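Putative thioesterase (PDB 3CJY) probably hydrolyses acyl-CoA thioesters, as a double-hotdog protein of the acyl-CoA thioesterase family, and binds a calcium ion. Local coordinates at residues A[55-67]-A[202-214]. Residues are numbered along the deposited sequence; the frame is centred on the assembly and turned at random. Where two conformers were deposited one is given.
Sequences PVVQGSLQFVSFT and GNSLDNSLRITGA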
loop_
_atom_site.group_PDB
_atom_site.type_symbol
_atom_site.label_atom_id
_atom_site.label_comp_id
_atom_site.label_asym_id
_atom_site.label_seq_id
_atom_site.Cartn_x
_atom_site.Cartn_y
_atom_site.Cartn_z
ATOM N N PRO A 55 8.844 17.019 -2.000
ATOM C CA PRO A 55 7.547 16.476 -1.629
ATOM C C PRO A 55 7.420 14.960 -1.700
ATOM O O PRO A 55 8.112 14.302 -2.468
ATOM C CB PRO A 55 6.581 17.132 -2.633
ATOM C CG PRO A 55 7.412 17.678 -3.698
ATOM C CD PRO A 55 8.865 17.604 -3.341
ATOM N N VAL A 56 6.546 14.427 -0.870
ATOM C CA VAL A 56 6.332 13.002 -0.817
ATOM C C VAL A 56 5.544 12.520 -2.000
ATOM O O VAL A 56 4.622 13.176 -2.442
ATOM C CB VAL A 56 5.554 12.621 0.482
ATOM C CG1 VAL A 56 5.012 11.192 0.424
ATOM C CG2 VAL A 56 6.453 12.834 1.726
ATOM N N VAL A 57 5.959 11.374 -2.523
ATOM C CA VAL A 57 5.243 10.646 -3.576
ATOM C C VAL A 57 4.452 9.524 -2.937
ATOM O O VAL A 57 3.290 9.306 -3.227
ATOM C CB VAL A 57 6.219 10.099 -4.659
ATOM C CG1 VAL A 57 5.585 9.066 -5.577
ATOM C CG2 VAL A 57 6.910 11.223 -5.390
ATOM N N GLN A 58 5.080 8.784 -2.028
ATOM C CA GLN A 58 4.357 7.702 -1.356
ATOM C C GLN A 58 5.035 7.321 -0.102
ATOM O O GLN A 58 6.220 7.524 0.054
ATOM C CB GLN A 58 4.210 6.451 -2.265
ATOM C CG GLN A 58 5.468 5.695 -2.655
ATOM C CD GLN A 58 5.996 4.752 -1.620
ATOM O OE1 GLN A 58 5.242 4.185 -0.821
ATOM N NE2 GLN A 58 7.321 4.558 -1.633
ATOM N N GLY A 59 4.293 6.729 0.806
ATOM C CA GLY A 59 4.917 6.212 2.030
ATOM C C GLY A 59 4.144 5.028 2.596
ATOM O O GLY A 59 2.946 4.874 2.375
ATOM N N SER A 60 4.875 4.150 3.262
ATOM C CA SER A 60 4.254 3.036 3.974
ATOM C C SER A 60 4.799 3.029 5.366
ATOM O O SER A 60 5.990 3.258 5.566
ATOM C CB SER A 60 4.512 1.681 3.302
ATOM O OG SER A 60 3.945 1.651 1.985
ATOM N N LEU A 61 3.923 2.771 6.331
ATOM C CA LEU A 61 4.331 2.769 7.747
ATOM C C LEU A 61 3.722 1.556 8.428
ATOM O O LEU A 61 2.539 1.268 8.221
ATOM C CB LEU A 61 3.861 4.076 8.377
ATOM C CG LEU A 61 4.099 4.455 9.846
ATOM C CD1 LEU A 61 4.021 5.949 10.002
ATOM C CD2 LEU A 61 3.080 3.761 10.754
ATOM N N GLN A 62 4.558 0.853 9.191
ATOM C CA GLN A 62 4.159 -0.346 9.945
ATOM C C GLN A 62 4.054 0.012 11.396
ATOM O O GLN A 62 4.962 0.621 11.936
ATOM C CB GLN A 62 5.208 -1.471 9.806
ATOM C CG GLN A 62 5.693 -1.650 8.392
ATOM C CD GLN A 62 4.570 -2.081 7.431
ATOM O OE1 GLN A 62 3.829 -3.037 7.724
ATOM N NE2 GLN A 62 4.458 -1.389 6.266
ATOM N N PHE A 63 2.922 -0.301 12.021
ATOM C CA PHE A 63 2.724 0.003 13.441
ATOM C C PHE A 63 3.214 -1.163 14.281
ATOM O O PHE A 63 2.736 -2.298 14.124
ATOM C CB PHE A 63 1.254 0.278 13.777
ATOM C CG PHE A 63 0.678 1.497 13.090
ATOM C CD1 PHE A 63 1.084 2.770 13.480
ATOM C CD2 PHE A 63 -0.251 1.367 12.087
ATOM C CE1 PHE A 63 0.578 3.890 12.871
ATOM C CE2 PHE A 63 -0.769 2.484 11.472
ATOM C CZ PHE A 63 -0.355 3.737 11.858
ATOM N N VAL A 64 4.130 -0.868 15.190
ATOM C CA VAL A 64 4.764 -1.866 16.029
ATOM C C VAL A 64 4.158 -1.874 17.406
ATOM O O VAL A 64 3.925 -2.924 17.990
ATOM C CB VAL A 64 6.277 -1.617 16.099
ATOM C CG1 VAL A 64 6.967 -2.645 17.034
ATOM C CG2 VAL A 64 6.912 -1.630 14.678
ATOM N N SER A 65 3.890 -0.674 17.907
ATOM C CA SER A 65 3.321 -0.483 19.244
ATOM C C SER A 65 2.559 0.831 19.331
ATOM O O SER A 65 2.695 1.707 18.479
ATOM C CB SER A 65 4.422 -0.504 20.297
ATOM O OG SER A 65 3.887 -0.359 21.598
ATOM N N PHE A 66 1.794 0.968 20.408
ATOM C CA PHE A 66 0.946 2.143 20.637
ATOM C C PHE A 66 1.701 3.293 21.262
ATOM O O PHE A 66 2.646 3.107 22.031
ATOM C CB PHE A 66 -0.276 1.818 21.542
ATOM C CG PHE A 66 -1.413 1.142 20.833
ATOM C CD1 PHE A 66 -2.330 1.881 20.092
ATOM C CD2 PHE A 66 -1.605 -0.230 20.938
ATOM C CE1 PHE A 66 -3.406 1.268 19.433
ATOM C CE2 PHE A 66 -2.682 -0.858 20.271
ATOM C CZ PHE A 66 -3.587 -0.096 19.527
ATOM N N THR A 67 1.265 4.499 20.897
ATOM C CA THR A 67 1.798 5.740 21.454
ATOM C C THR A 67 0.690 6.390 22.309
ATOM O O THR A 67 -0.225 7.006 21.796
ATOM C CB THR A 67 2.273 6.707 20.386
ATOM O OG1 THR A 67 3.195 6.017 19.545
ATOM C CG2 THR A 67 2.957 7.941 21.008
ATOM N N GLY A 202 -11.609 -2.841 14.109
ATOM C CA GLY A 202 -10.217 -3.307 14.233
ATOM C C GLY A 202 -9.176 -2.220 14.337
ATOM O O GLY A 202 -9.452 -1.022 14.232
ATOM N N ASN A 203 -7.966 -2.673 14.598
ATOM C CA ASN A 203 -6.817 -1.802 14.705
ATOM C C ASN A 203 -5.928 -1.964 13.491
ATOM O O ASN A 203 -5.688 -3.078 13.008
ATOM C CB ASN A 203 -6.022 -2.136 15.932
ATOM C CG ASN A 203 -6.784 -1.849 17.200
ATOM O OD1 ASN A 203 -7.422 -0.794 17.342
ATOM N ND2 ASN A 203 -6.749 -2.785 18.112
ATOM N N SER A 204 -5.412 -0.851 13.026
ATOM C CA SER A 204 -4.517 -0.869 11.861
ATOM C C SER A 204 -3.194 -1.542 12.145
ATOM O O SER A 204 -2.547 -1.318 13.183
ATOM C CB SER A 204 -4.201 0.563 11.419
ATOM O OG SER A 204 -5.378 1.342 11.405
ATOM N N LEU A 205 -2.736 -2.315 11.174
ATOM C CA LEU A 205 -1.420 -2.928 11.222
ATOM C C LEU A 205 -0.370 -2.017 10.572
ATOM O O LEU A 205 0.816 -2.059 10.842
ATOM C CB LEU A 205 -1.405 -4.262 10.448
ATOM C CG LEU A 205 -2.263 -5.360 11.017
ATOM C CD1 LEU A 205 -1.979 -6.592 10.169
ATOM C CD2 LEU A 205 -1.873 -5.600 12.433
ATOM N N ASP A 206 -0.867 -1.197 9.683
ATOM C CA ASP A 206 -0.046 -0.309 8.858
ATOM C C ASP A 206 -0.914 0.778 8.230
ATOM O O ASP A 206 -2.133 0.801 8.389
ATOM C CB ASP A 206 0.616 -1.080 7.738
ATOM C CG ASP A 206 -0.385 -1.489 6.619
ATOM O OD1 ASP A 206 -1.347 -2.191 6.940
ATOM O OD2 ASP A 206 -0.184 -1.088 5.432
ATOM N N ASN A 207 -0.222 1.711 7.577
ATOM C CA ASN A 207 -0.809 2.775 6.763
ATOM C C ASN A 207 0.071 2.912 5.498
ATOM O O ASN A 207 1.305 2.888 5.564
ATOM C CB ASN A 207 -0.823 4.168 7.422
ATOM C CG ASN A 207 -2.099 4.499 8.232
ATOM O OD1 ASN A 207 -2.342 5.684 8.550
ATOM N ND2 ASN A 207 -2.890 3.487 8.590
ATOM N N SER A 208 -0.596 3.053 4.362
ATOM C CA SER A 208 0.059 3.324 3.076
ATOM C C SER A 208 -0.646 4.515 2.474
ATOM O O SER A 208 -1.872 4.613 2.537
ATOM C CB SER A 208 -0.058 2.133 2.133
ATOM O OG SER A 208 0.598 2.364 0.882
ATOM N N LEU A 209 0.140 5.416 1.885
ATOM C CA LEU A 209 -0.398 6.646 1.198
ATOM C C LEU A 209 0.371 6.913 -0.104
ATOM O O LEU A 209 1.616 6.861 -0.119
ATOM C CB LEU A 209 -0.305 7.878 2.104
ATOM C CG LEU A 209 -1.087 9.106 1.674
ATOM C CD1 LEU A 209 -2.594 8.882 1.844
ATOM C CD2 LEU A 209 -0.613 10.374 2.401
ATOM N N ARG A 210 -0.379 7.187 -1.173
ATOM C CA ARG A 210 0.213 7.550 -2.460
ATOM C C ARG A 210 -0.397 8.889 -2.869
ATOM O O ARG A 210 -1.589 8.976 -3.139
ATOM C CB ARG A 210 -0.072 6.462 -3.511
ATOM C CG ARG A 210 0.407 5.140 -3.059
ATOM C CD ARG A 210 0.228 4.019 -4.072
ATOM N NE ARG A 210 0.497 2.786 -3.383
ATOM C CZ ARG A 210 1.721 2.372 -3.085
ATOM N NH1 ARG A 210 2.768 3.058 -3.547
ATOM N NH2 ARG A 210 1.893 1.245 -2.388
ATOM N N ILE A 211 0.437 9.925 -2.941
ATOM C CA ILE A 211 -0.076 11.260 -3.212
ATOM C C ILE A 211 0.152 11.665 -4.649
ATOM O O ILE A 211 1.286 11.568 -5.140
ATOM C CB ILE A 211 0.617 12.300 -2.317
ATOM C CG1 ILE A 211 0.359 11.943 -0.845
ATOM C CG2 ILE A 211 0.141 13.744 -2.668
ATOM C CD1 ILE A 211 1.140 12.823 0.128
ATOM N N THR A 212 -0.912 12.060 -5.336
ATOM C CA THR A 212 -0.781 12.616 -6.687
ATOM C C THR A 212 -0.740 14.152 -6.652
ATOM O O THR A 212 -0.003 14.794 -7.396
ATOM C CB THR A 212 -1.895 12.119 -7.642
ATOM O OG1 THR A 212 -1.730 10.714 -7.839
ATOM C CG2 THR A 212 -1.840 12.800 -9.017
ATOM N N GLY A 213 -1.526 14.749 -5.775
ATOM C CA GLY A 213 -1.561 16.199 -5.680
ATOM C C GLY A 213 -2.266 16.691 -4.452
ATOM O O GLY A 213 -2.968 15.954 -3.806
ATOM N N ALA A 214 -2.014 17.936 -4.119
ATOM C CA ALA A 214 -2.590 18.533 -2.929
ATOM C C ALA A 214 -3.650 19.483 -3.373
ATOM O O ALA A 214 -3.845 19.738 -4.574
ATOM C CB ALA A 214 -1.549 19.266 -2.125
HETATM O O HOH W 1 2.744 3.624 -0.259
HETATM O O HOH W 2 2.155 -1.345 4.750
#
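Gly59 and Leu209 form a hydrogen-bonded antiparallel pair, with Gly59 N donating to Leu209 O at 2.8 Å and Leu209 N returning the bond to Gly59 O. Leu61 and Asn207 repeat the pattern, Leu61 N reaching Asn207 O at 2.7 Å. Ile211 N to Val57 O and Phe63 N to Leu205 O extend this ladder at its two ends. The last bond is less regular, since the donor sits above the carbonyl plane of Leu205.

On one face, Gln58 and Arg210 run side by side, their amide and guanidinium planes 18° apart. A water bonds Gln58 OE1 and Gly59 O and lies over one face of the guanidinium, toward its rim. Gln62 and Asp206 also point the same way, and Gln62 NE2 donates to a second water at 2.8 Å. Gln58 NE2 also bonds Ser106 OG, and Asp206 OD1 takes the Ser254 N-H. This face meets the second subunit. Arg210 forms a salt bridge with Asp206 of the second subunit, and Asp206 with Arg210 of that subunit. Gln58 NE2 of each subunit bonds Gln62 OE1 of the other.

On the other face, Phe63 brings the CD2-CE2 edge of its ring against the Asp206 backbone and the Asn207 amide. With CG beside the backbone N (chi1 -64°), CE2 comes 3.7 Å from Asn207 ND2, which meets the ring edge in plane. Leu61 CD2 lies over one ring face, toward its rim. Asn207 ND2 donates to Asp206 O at 2.8 Å and also to Asp186, which helps fix the amide. Farther along, Val56 CG1 touches Ile211 CD1 at 4.2 Å. Helix 37-52 packs on Leu61, Asn207 and Leu209, and helix 178-185 on Leu209 and Ile211.

Strands 58-63 and 206-211 thus pair antiparallel where the N-terminal and C-terminal hotdog domains meet, consistent with a double-hotdog thioesterase fold.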